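Local coordinates for protein AT27789p (Drosophila melanogaster, PDB 5UZM) that probably binds RNA, including mRNA, as the Drosophila hnRNP F/H homolog Glorund, of which this chain is the second quasi-RNA recognition motif, at residues V11-L16 against R79-F84. Sequence-based numbering, arbitrary orientation.
Sequences VKLRGL and RYIEIF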
# COMPACT_ATOMS: atom_id res chain seq x y z
N VAL A 11 -2.02 -5.51 -0.57
CA VAL A 11 -2.99 -4.64 -1.22
C VAL A 11 -2.22 -3.66 -2.11
O VAL A 11 -1.03 -3.42 -1.91
CB VAL A 11 -3.87 -3.87 -0.22
CG1 VAL A 11 -4.59 -4.81 0.76
CG2 VAL A 11 -3.04 -2.83 0.53
N LYS A 12 -2.91 -3.11 -3.11
CA LYS A 12 -2.40 -2.05 -3.96
C LYS A 12 -3.16 -0.77 -3.66
O LYS A 12 -4.38 -0.79 -3.53
CB LYS A 12 -2.57 -2.43 -5.45
CG LYS A 12 -2.01 -1.39 -6.42
CD LYS A 12 -2.04 -1.96 -7.85
CE LYS A 12 -3.46 -2.23 -8.33
NZ LYS A 12 -3.48 -2.80 -9.73
N LEU A 13 -2.44 0.35 -3.55
CA LEU A 13 -3.03 1.66 -3.28
C LEU A 13 -2.94 2.53 -4.53
O LEU A 13 -1.99 2.42 -5.28
CB LEU A 13 -2.29 2.39 -2.15
CG LEU A 13 -2.06 1.63 -0.86
CD1 LEU A 13 -1.38 2.55 0.18
CD2 LEU A 13 -3.32 1.03 -0.28
N ARG A 14 -3.94 3.38 -4.75
CA ARG A 14 -3.93 4.36 -5.82
C ARG A 14 -4.45 5.69 -5.31
O ARG A 14 -5.28 5.75 -4.38
CB ARG A 14 -4.79 3.85 -7.01
CG ARG A 14 -4.85 4.78 -8.19
CD ARG A 14 -5.67 4.09 -9.29
NE ARG A 14 -5.17 2.74 -9.54
CZ ARG A 14 -5.88 1.77 -10.11
NH1 ARG A 14 -7.13 2.00 -10.51
NH2 ARG A 14 -5.35 0.58 -10.30
N GLY A 15 -3.91 6.78 -5.83
CA GLY A 15 -4.35 8.10 -5.47
C GLY A 15 -3.51 8.83 -4.45
O GLY A 15 -3.96 9.83 -3.91
N LEU A 16 -2.31 8.33 -4.17
CA LEU A 16 -1.51 8.88 -3.08
C LEU A 16 -1.10 10.33 -3.34
O LEU A 16 -0.86 10.72 -4.49
CB LEU A 16 -0.27 8.02 -2.89
CG LEU A 16 -0.54 6.59 -2.42
CD1 LEU A 16 0.72 5.70 -2.49
CD2 LEU A 16 -1.06 6.65 -0.97
N ARG A 79 -6.40 13.57 -0.02
CA ARG A 79 -6.49 12.59 -1.11
C ARG A 79 -7.25 11.36 -0.66
O ARG A 79 -6.93 10.76 0.36
CB ARG A 79 -5.12 12.11 -1.61
CG ARG A 79 -4.26 13.25 -2.20
CD ARG A 79 -4.78 13.76 -3.58
NE ARG A 79 -4.67 12.72 -4.60
CZ ARG A 79 -4.97 12.88 -5.88
NH1 ARG A 79 -4.83 11.86 -6.76
NH2 ARG A 79 -5.42 14.06 -6.29
N TYR A 80 -8.23 10.96 -1.45
CA TYR A 80 -8.93 9.71 -1.24
C TYR A 80 -8.11 8.54 -1.78
O TYR A 80 -7.64 8.57 -2.93
CB TYR A 80 -10.28 9.76 -1.96
CG TYR A 80 -11.28 10.72 -1.39
CD1 TYR A 80 -11.33 12.03 -1.82
CD2 TYR A 80 -12.17 10.31 -0.41
CE1 TYR A 80 -12.27 12.93 -1.29
CE2 TYR A 80 -13.12 11.19 0.12
CZ TYR A 80 -13.15 12.50 -0.33
OH TYR A 80 -14.06 13.42 0.18
N ILE A 81 -7.92 7.52 -0.95
CA ILE A 81 -7.03 6.42 -1.30
C ILE A 81 -7.88 5.21 -1.71
O ILE A 81 -8.68 4.70 -0.92
CB ILE A 81 -6.09 6.06 -0.13
CG1 ILE A 81 -5.32 7.31 0.39
CG2 ILE A 81 -5.11 4.98 -0.55
CD1 ILE A 81 -4.58 8.12 -0.69
N GLU A 82 -7.74 4.80 -2.96
CA GLU A 82 -8.36 3.57 -3.45
C GLU A 82 -7.50 2.39 -3.08
O GLU A 82 -6.28 2.43 -3.24
CB GLU A 82 -8.55 3.64 -4.97
CG GLU A 82 -9.26 4.91 -5.44
CD GLU A 82 -9.14 5.08 -6.94
OE1 GLU A 82 -9.87 4.35 -7.65
OE2 GLU A 82 -8.28 5.88 -7.41
N ILE A 83 -8.12 1.28 -2.65
CA ILE A 83 -7.40 0.12 -2.17
C ILE A 83 -7.93 -1.12 -2.87
O ILE A 83 -9.15 -1.32 -2.95
CB ILE A 83 -7.54 -0.05 -0.64
CG1 ILE A 83 -7.19 1.28 0.07
CG2 ILE A 83 -6.69 -1.18 -0.11
CD1 ILE A 83 -7.45 1.21 1.56
N PHE A 84 -7.04 -1.93 -3.43
CA PHE A 84 -7.43 -3.15 -4.15
C PHE A 84 -6.71 -4.37 -3.62
O PHE A 84 -5.53 -4.30 -3.26
CB PHE A 84 -7.08 -3.04 -5.66
CG PHE A 84 -7.55 -1.79 -6.30
CD1 PHE A 84 -8.81 -1.72 -6.87
CD2 PHE A 84 -6.74 -0.65 -6.32
CE1 PHE A 84 -9.26 -0.54 -7.45
CE2 PHE A 84 -7.18 0.52 -6.92
CZ PHE A 84 -8.44 0.58 -7.49
O HOH W 1 -9.05 3.49 -9.94
O HOH W 2 -6.79 10.30 -4.84
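Two groups grip Gly15 O: Arg79 NE, 3.1 Å away on a nearly straight N-H, and a water that also donates to Tyr80 O. The arginine comes from above the carbonyl plane, yet the oxygen sits in the plane of its guanidinium, at the edge; bends at chi2 and chi3 fold the Arg79 chain back to reach it. This sits just beyond the end of the antiparallel pairing between central strand 10-14 and strand 79-85 of the quasi-RNA recognition motif (quasi-RRM), whose sheet packs on helices on one face. Further in, Arg14 with Glu82 and Lys12 with Phe84 are hydrogen-bonded pairs, each joined by two backbone bonds, the Lys12 N to Phe84 O one being 2.9 Å long.

On the sheet face away from the helices 22-28 and 62-69, Arg14 CG stands anti to the backbone N (chi1 -180°), and a bend at chi3 brings one face of the guanidinium over the CE2-CZ end of the Phe84 ring. Phe84 CE2 lies 3.7 Å from Arg14 CZ, over the centre of the guanidinium, though the two planes are tilted by 34°. Arg14 also meets Glu82 through a water, which accepts from Arg14 NH1 and donates to Glu82 OE1; the two charged groups do not touch directly. An alanine in place of Arg14 would probably leave the CE2-CZ end of the Phe84 ring without its guanidinium partner and the Glu82 water without its donor. Lys12, on the same face, sends NZ to a salt bridge with Glu90 of helix 88-94.

The other face is apolar and packs on helix 22-28, where Phe28 meets both Ile81 and Ile83. Leu13 and Ile83, a non-hydrogen-bonded pair, run alongside each other in the same direction, with Leu13 CD2 3.9 Å from Ile83 CG1. Past the strand end, Leu16 CD2 touches Ile81 CD1 at 3.8 Å.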